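PDB 2O1B: aminotransferase, class I from Staphylococcus aureus, which probably transfers amino groups between amino acids and 2-oxo acids with pyridoxal-5'-phosphate as cofactor, as class I aminotransferases do. Local coordinates for residues A[93-98]-A[106-111]; A[158-163]-A[185-190]; A[205-210]-A[236-241]. One frame throughout, in Å; residues are numbered along the deposited sequence.

Contact 1: A[93-98]-A[106-111]; sequences AIVDFY and LDKEDE
Leu106 lies against Val95 and Tyr98 of helix 88-102. Its CB meets Val95 CG1 at 3.9 Å. CG stands anti to the carbonyl carbon (chi1 -59°), and from there the branch CD1 reaches the helix. CD1 touches Tyr98 CB at 3.6 Å and Tyr98 CG at 3.9 Å, at a slant to the ring plane.

Val95 CG1 rests on the carbonyl oxygen of Leu106, 3.5 Å from Leu106 O. It also touches Lys108 CG, the two side chains crossing at about a right angle. The lysine chain then bends away, and its NZ forms a salt bridge with Glu88. No direct hydrogen bond links the two segments. One water does so instead: it donates to Val95 O and accepts from Leu106 N, both at 2.8 Å.

The turn 107-111 is held by its own bonds. Asp107 OD1 accepts from Glu109 N and Asp110 N, which come from opposite faces of the carboxylate plane. The bond from Glu109 N makes an Asx turn; the added bond from Asp110 N extends it to an Asx motif. Asp107 N donates to Glu111 OE1 at 2.9 Å.

The contact folds the link between helix 88-102 and strand 112-115 back on the helix. Val95 also touches Val112 of that strand, while Tyr98 and Leu106 both pack on Val266 of strand 263-267.

Contact 2: A[158-163]-A[185-190]; sequences VPLNLE and IYLTYP
Leu160 and Leu187 meet across one side of the large mixed sheet of this fold type I aminotransferase. Strands 156-161 and 182-187 run parallel in that sheet, but strand 135-140 lies between them. The nearest CA atoms, those of Leu160 and Ile185, are therefore 8.6 Å apart. No hydrogen bond joins the two segments. The backbone of 158-162 bonds instead to strand 135-140, for example Leu160 to Leu138 and Asp140.

The apolar part is a single methyl pair. With CG anti to the backbone N (chi1 176°), Leu160 extends toward strand 182-187 and brings CD2 within 3.7 Å of Leu187 CD2. The two side chains approach at a slant. Leu160 CD2 also lies 4.4 Å from Tyr186 O, a buried carbonyl oxygen that has no hydrogen-bond partner in the model.

The polar side chains of 185-190 have partners outside the two segments. Tyr186 OH bonds to Leu122 O, and the Tyr186 ring stacks on Tyr146. Thr188 OG1 bonds to Tyr146 OH, and Tyr189 OH to Tyr167 O. Thr188, toward the C-terminal end of this strand, is one of the residues that line the cofactor pocket, and it touches the pyridoxal-5'-phosphate. A cis peptide bond precedes Pro190.

Leu162 and Tyr189 come from opposite directions. Tyr189 OH rests 3.9 Å from Leu162 CD1.

Contact 3: A[205-210]-A[236-241]; sequences EAIAKF and LASENG
This is a helix-to-turn contact made by one side chain, Ile207 of helix 200-210, against the loop that leads into helix 241-244. It is buried and has no hydrogen bond across it. The CA atoms of Ile207 and Gly241 are the nearest pair, at 6.3 Å.

The loop makes a type II beta turn from Ser238 to Gly241, closed by the hydrogen bond from Gly241 N to Ser238 O (3.0 Å). The two branches of Ile207 divide this turn between them. CG1 is anti to the carbonyl carbon (chi1 -65°) and carries CD1 to both ends of the turn. There CD1 meets Ser238 CB at 3.4 Å, which is tight for two carbons, and Gly241 CA at 3.5 Å. The branch CG2 covers the middle: it lies 3.8 Å from Asn240 O, with Glu239 O and Asn240 CB only slightly farther.

Ser238 has a second tie to the same helix, because its OG hydrogen-bonds to Asp204 OD2. The turn is thus joined to helix 200-210 by methyl packing and by a polar bond one helical turn or so earlier. Ile207 also touches Val244, and so meets both the turn and the C-terminal end of the short helix 241-244, just before strand 245-250 of the large sheet.

Overall arrangement
From the N terminus, the contacts follow one another in series; none nests in or crosses another. Contact 1 closes the short loop after helix 88-102. Contact 2 joins strands 156-161 and 182-187, closing a connection that contains helix 176-181. Helix 200-210 comes next, and contact 3 closes the longer excursion from it through strand 216-220 to residue 241. Contact 3 touches both others: Leu106 CD2 lies 4.1 Å from Leu236 CD1, and Ile185 CD1 packs on Phe210 CZ. Contacts 1 and 2 do not touch; their nearest atoms are about 9 Å apart. Contacts 1 and 3 fix loops on helices 88-102 and 200-210, and contact 2 links two strands of the large sheet.

Contact 1: A[93-98]-A[106-111]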
# COMPACT_ATOMS: atom_id res chain seq x y z
N ALA A 93 4.83 -20.52 -4.46
CA ALA A 93 4.59 -20.32 -5.89
C ALA A 93 5.64 -19.39 -6.48
O ALA A 93 6.03 -19.54 -7.64
CB ALA A 93 3.19 -19.78 -6.15
N ILE A 94 6.11 -18.46 -5.66
CA ILE A 94 7.18 -17.53 -6.04
C ILE A 94 8.52 -18.24 -6.24
O ILE A 94 9.17 -18.06 -7.27
CB ILE A 94 7.33 -16.39 -4.99
CG1 ILE A 94 6.15 -15.42 -5.08
CG2 ILE A 94 8.63 -15.63 -5.22
CD1 ILE A 94 5.98 -14.51 -3.86
N VAL A 95 8.94 -19.04 -5.26
CA VAL A 95 10.24 -19.73 -5.38
C VAL A 95 10.22 -20.77 -6.50
O VAL A 95 11.23 -20.93 -7.20
CB VAL A 95 10.74 -20.37 -4.04
CG1 VAL A 95 10.73 -19.35 -2.90
CG2 VAL A 95 9.94 -21.60 -3.66
N ASP A 96 9.08 -21.45 -6.66
CA ASP A 96 8.89 -22.42 -7.75
C ASP A 96 9.00 -21.76 -9.12
O ASP A 96 9.62 -22.31 -10.03
CB ASP A 96 7.52 -23.10 -7.65
CG ASP A 96 7.41 -24.10 -6.49
OD1 ASP A 96 8.42 -24.40 -5.81
OD2 ASP A 96 6.29 -24.61 -6.28
N PHE A 97 8.35 -20.60 -9.26
CA PHE A 97 8.41 -19.82 -10.50
C PHE A 97 9.87 -19.46 -10.81
O PHE A 97 10.38 -19.81 -11.87
CB PHE A 97 7.54 -18.57 -10.34
CG PHE A 97 7.51 -17.66 -11.55
CD1 PHE A 97 6.68 -17.94 -12.63
CD2 PHE A 97 8.27 -16.50 -11.57
CE1 PHE A 97 6.63 -17.08 -13.74
CE2 PHE A 97 8.23 -15.64 -12.67
CZ PHE A 97 7.40 -15.94 -13.76
N TYR A 98 10.54 -18.81 -9.86
CA TYR A 98 11.94 -18.47 -10.07
C TYR A 98 12.86 -19.65 -10.37
O TYR A 98 13.77 -19.53 -11.20
CB TYR A 98 12.48 -17.58 -8.95
CG TYR A 98 12.52 -16.14 -9.40
CD1 TYR A 98 11.33 -15.43 -9.63
CD2 TYR A 98 13.73 -15.51 -9.66
CE1 TYR A 98 11.37 -14.10 -10.10
CE2 TYR A 98 13.78 -14.19 -10.10
CZ TYR A 98 12.59 -13.50 -10.32
OH TYR A 98 12.65 -12.20 -10.77
N LEU A 106 15.61 -19.88 -4.09
CA LEU A 106 15.25 -18.88 -3.10
C LEU A 106 14.65 -19.51 -1.86
O LEU A 106 13.91 -20.49 -1.95
CB LEU A 106 14.24 -17.92 -3.69
CG LEU A 106 14.69 -17.17 -4.92
CD1 LEU A 106 13.45 -16.68 -5.61
CD2 LEU A 106 15.64 -16.04 -4.54
N ASP A 107 14.96 -18.92 -0.70
CA ASP A 107 14.36 -19.33 0.57
C ASP A 107 13.06 -18.55 0.81
O ASP A 107 13.04 -17.32 0.74
CB ASP A 107 15.34 -19.13 1.72
CG ASP A 107 14.77 -19.58 3.07
OD1 ASP A 107 13.84 -18.92 3.58
OD2 ASP A 107 15.27 -20.59 3.61
N LYS A 108 11.99 -19.27 1.13
CA LYS A 108 10.66 -18.67 1.29
C LYS A 108 10.57 -17.61 2.39
O LYS A 108 9.82 -16.64 2.26
CB LYS A 108 9.61 -19.74 1.55
CG LYS A 108 9.39 -20.72 0.43
CD LYS A 108 8.14 -21.56 0.70
CE LYS A 108 8.37 -22.61 1.78
NZ LYS A 108 8.28 -22.00 3.14
N GLU A 109 11.30 -17.80 3.48
CA GLU A 109 11.28 -16.83 4.56
C GLU A 109 12.28 -15.72 4.31
O GLU A 109 11.96 -14.53 4.44
CB GLU A 109 11.56 -17.52 5.90
CG GLU A 109 10.36 -17.74 6.79
CD GLU A 109 9.08 -18.13 6.04
OE1 GLU A 109 8.14 -17.31 6.05
OE2 GLU A 109 9.02 -19.23 5.45
N ASP A 110 13.50 -16.09 3.93
CA ASP A 110 14.61 -15.15 3.94
C ASP A 110 14.68 -14.27 2.70
O ASP A 110 15.23 -13.16 2.74
CB ASP A 110 15.94 -15.90 4.09
CG ASP A 110 16.11 -16.55 5.46
OD1 ASP A 110 15.35 -16.21 6.41
OD2 ASP A 110 17.02 -17.40 5.59
N GLU A 111 14.17 -14.79 1.59
CA GLU A 111 14.49 -14.22 0.27
C GLU A 111 13.27 -13.92 -0.60
O GLU A 111 13.38 -13.76 -1.81
CB GLU A 111 15.49 -15.13 -0.46
CG GLU A 111 16.80 -15.29 0.31
CD GLU A 111 17.78 -16.28 -0.28
OE1 GLU A 111 17.35 -17.30 -0.86
OE2 GLU A 111 19.01 -16.04 -0.14
O HOH W 1 13.66 -20.64 -5.93

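Contact 2: A[158-163]-A[185-190]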
# COMPACT_ATOMS: atom_id res chain seq x y z
N VAL A 158 20.99 10.58 -8.29
CA VAL A 158 21.99 10.94 -9.29
C VAL A 158 21.78 10.07 -10.54
O VAL A 158 21.62 8.86 -10.41
CB VAL A 158 23.43 10.75 -8.74
CG1 VAL A 158 24.47 10.95 -9.84
CG2 VAL A 158 23.70 11.71 -7.58
N PRO A 159 21.81 10.68 -11.75
CA PRO A 159 21.50 9.91 -12.96
C PRO A 159 22.59 8.92 -13.35
O PRO A 159 23.77 9.24 -13.30
CB PRO A 159 21.39 10.98 -14.05
CG PRO A 159 21.46 12.29 -13.37
CD PRO A 159 22.14 12.08 -12.07
N LEU A 160 22.16 7.72 -13.74
CA LEU A 160 23.02 6.74 -14.39
C LEU A 160 22.83 6.94 -15.89
O LEU A 160 21.81 6.54 -16.46
CB LEU A 160 22.62 5.31 -13.97
CG LEU A 160 23.35 4.11 -14.63
CD1 LEU A 160 24.85 4.10 -14.31
CD2 LEU A 160 22.71 2.78 -14.23
N ASN A 161 23.82 7.57 -16.52
CA ASN A 161 23.68 7.97 -17.91
C ASN A 161 23.83 6.82 -18.90
O ASN A 161 24.89 6.21 -19.07
CB ASN A 161 24.59 9.17 -18.23
CG ASN A 161 24.18 10.43 -17.47
OD1 ASN A 161 22.99 10.76 -17.38
ND2 ASN A 161 25.17 11.13 -16.93
N LEU A 162 22.71 6.50 -19.55
CA LEU A 162 22.66 5.41 -20.52
C LEU A 162 22.53 5.99 -21.93
O LEU A 162 21.77 6.93 -22.16
CB LEU A 162 21.50 4.46 -20.21
CG LEU A 162 21.35 3.99 -18.76
CD1 LEU A 162 20.08 3.17 -18.59
CD2 LEU A 162 22.55 3.19 -18.30
N GLU A 163 23.28 5.42 -22.86
CA GLU A 163 23.35 5.95 -24.22
C GLU A 163 22.87 4.95 -25.26
O GLU A 163 23.08 3.74 -25.10
CB GLU A 163 24.78 6.39 -24.54
CG GLU A 163 25.25 7.53 -23.66
CD GLU A 163 26.60 8.05 -24.02
OE1 GLU A 163 27.43 7.29 -24.59
OE2 GLU A 163 26.86 9.24 -23.73
N ILE A 185 21.41 1.40 -6.33
CA ILE A 185 21.32 1.55 -7.78
C ILE A 185 20.09 0.84 -8.32
O ILE A 185 19.88 -0.34 -8.06
CB ILE A 185 22.57 0.96 -8.47
CG1 ILE A 185 23.84 1.64 -7.95
CG2 ILE A 185 22.47 1.10 -10.00
CD1 ILE A 185 25.10 1.11 -8.56
N TYR A 186 19.27 1.56 -9.07
CA TYR A 186 18.18 0.91 -9.80
C TYR A 186 18.64 0.53 -11.19
O TYR A 186 19.32 1.30 -11.87
CB TYR A 186 16.96 1.83 -9.91
CG TYR A 186 16.18 1.94 -8.64
CD1 TYR A 186 16.67 2.65 -7.56
CD2 TYR A 186 14.93 1.33 -8.52
CE1 TYR A 186 15.95 2.75 -6.38
CE2 TYR A 186 14.20 1.44 -7.34
CZ TYR A 186 14.71 2.15 -6.28
OH TYR A 186 13.98 2.27 -5.11
N LEU A 187 18.25 -0.68 -11.60
CA LEU A 187 18.47 -1.13 -12.96
C LEU A 187 17.13 -1.65 -13.45
O LEU A 187 16.32 -2.11 -12.66
CB LEU A 187 19.55 -2.21 -13.01
CG LEU A 187 20.99 -1.75 -12.68
CD1 LEU A 187 21.96 -2.90 -12.69
CD2 LEU A 187 21.46 -0.63 -13.62
N THR A 188 16.92 -1.57 -14.76
CA THR A 188 15.64 -1.93 -15.37
C THR A 188 15.90 -2.49 -16.76
O THR A 188 16.20 -1.74 -17.69
CB THR A 188 14.72 -0.68 -15.53
OG1 THR A 188 14.86 0.18 -14.39
CG2 THR A 188 13.27 -1.09 -15.70
N TYR A 189 15.82 -3.82 -16.89
CA TYR A 189 15.95 -4.53 -18.15
C TYR A 189 14.92 -5.66 -18.23
O TYR A 189 14.94 -6.58 -17.42
CB TYR A 189 17.38 -5.05 -18.38
CG TYR A 189 18.37 -3.91 -18.43
CD1 TYR A 189 19.09 -3.54 -17.30
CD2 TYR A 189 18.51 -3.15 -19.59
CE1 TYR A 189 19.98 -2.45 -17.34
CE2 TYR A 189 19.37 -2.06 -19.64
CZ TYR A 189 20.10 -1.72 -18.52
OH TYR A 189 20.95 -0.65 -18.58
N PRO A 190 14.01 -5.58 -19.21
CA PRO A 190 13.90 -4.53 -20.23
C PRO A 190 13.65 -3.13 -19.68
O PRO A 190 12.83 -2.96 -18.75
CB PRO A 190 12.70 -5.00 -21.07
CG PRO A 190 12.62 -6.45 -20.84
CD PRO A 190 13.00 -6.63 -19.40

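Contact 3: A[205-210]-A[236-241]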
# COMPACT_ATOMS: atom_id res chain seq x y z
N GLU A 205 28.98 -8.01 -14.71
CA GLU A 205 29.85 -6.84 -14.58
C GLU A 205 29.40 -5.94 -13.42
O GLU A 205 30.23 -5.42 -12.67
CB GLU A 205 29.92 -6.05 -15.89
CG GLU A 205 31.09 -5.05 -15.92
CD GLU A 205 31.08 -4.10 -17.11
OE1 GLU A 205 30.29 -4.30 -18.05
OE2 GLU A 205 31.88 -3.14 -17.09
N ALA A 206 28.09 -5.78 -13.29
CA ALA A 206 27.48 -4.93 -12.27
C ALA A 206 27.76 -5.51 -10.90
O ALA A 206 28.21 -4.81 -10.00
CB ALA A 206 25.98 -4.84 -12.51
N ILE A 207 27.51 -6.82 -10.77
CA ILE A 207 27.76 -7.56 -9.53
C ILE A 207 29.25 -7.49 -9.13
O ILE A 207 29.56 -7.21 -7.98
CB ILE A 207 27.28 -9.03 -9.65
CG1 ILE A 207 25.75 -9.09 -9.80
CG2 ILE A 207 27.73 -9.85 -8.43
CD1 ILE A 207 25.24 -10.42 -10.36
N ALA A 208 30.15 -7.73 -10.09
CA ALA A 208 31.58 -7.65 -9.82
C ALA A 208 32.02 -6.24 -9.41
O ALA A 208 32.93 -6.08 -8.60
CB ALA A 208 32.38 -8.14 -11.01
N LYS A 209 31.38 -5.22 -9.98
CA LYS A 209 31.72 -3.84 -9.66
C LYS A 209 31.36 -3.48 -8.20
O LYS A 209 32.09 -2.72 -7.56
CB LYS A 209 31.06 -2.88 -10.65
CG LYS A 209 31.40 -1.39 -10.46
CD LYS A 209 32.76 -1.02 -11.03
CE LYS A 209 33.05 0.45 -10.83
NZ LYS A 209 33.96 0.69 -9.69
N PHE A 210 30.24 -4.02 -7.70
CA PHE A 210 29.72 -3.61 -6.38
C PHE A 210 29.73 -4.67 -5.27
O PHE A 210 29.31 -4.39 -4.14
CB PHE A 210 28.33 -2.96 -6.51
CG PHE A 210 28.31 -1.77 -7.42
CD1 PHE A 210 28.91 -0.58 -7.04
CD2 PHE A 210 27.74 -1.85 -8.69
CE1 PHE A 210 28.93 0.51 -7.88
CE2 PHE A 210 27.76 -0.76 -9.54
CZ PHE A 210 28.35 0.42 -9.14
N LEU A 236 19.54 -12.40 -10.52
CA LEU A 236 19.81 -13.43 -9.51
C LEU A 236 20.34 -14.74 -10.09
O LEU A 236 20.79 -15.60 -9.34
CB LEU A 236 18.59 -13.68 -8.63
CG LEU A 236 17.96 -12.49 -7.89
CD1 LEU A 236 16.89 -13.01 -6.97
CD2 LEU A 236 18.98 -11.72 -7.12
N ALA A 237 20.29 -14.90 -11.41
CA ALA A 237 20.87 -16.09 -12.06
C ALA A 237 22.36 -15.91 -12.34
O ALA A 237 23.06 -16.86 -12.69
CB ALA A 237 20.11 -16.44 -13.34
N SER A 238 22.84 -14.68 -12.21
CA SER A 238 24.28 -14.42 -12.30
C SER A 238 24.92 -14.82 -10.97
O SER A 238 24.36 -14.56 -9.92
CB SER A 238 24.55 -12.94 -12.59
OG SER A 238 24.31 -12.63 -13.95
N GLU A 239 26.08 -15.47 -11.03
CA GLU A 239 26.78 -15.88 -9.81
C GLU A 239 26.95 -14.70 -8.86
O GLU A 239 27.32 -13.61 -9.29
CB GLU A 239 28.14 -16.50 -10.15
CG GLU A 239 28.68 -17.41 -9.06
CD GLU A 239 30.13 -17.81 -9.25
OE1 GLU A 239 30.58 -17.96 -10.41
OE2 GLU A 239 30.84 -17.99 -8.23
N ASN A 240 26.63 -14.91 -7.58
CA ASN A 240 26.74 -13.87 -6.54
C ASN A 240 25.66 -12.77 -6.59
O ASN A 240 25.73 -11.81 -5.81
CB ASN A 240 28.15 -13.22 -6.51
CG ASN A 240 29.28 -14.23 -6.41
OD1 ASN A 240 29.25 -15.13 -5.57
ND2 ASN A 240 30.30 -14.07 -7.26
N GLY A 241 24.68 -12.92 -7.47
CA GLY A 241 23.59 -11.94 -7.62
C GLY A 241 22.89 -11.57 -6.32
O GLY A 241 22.69 -10.38 -6.01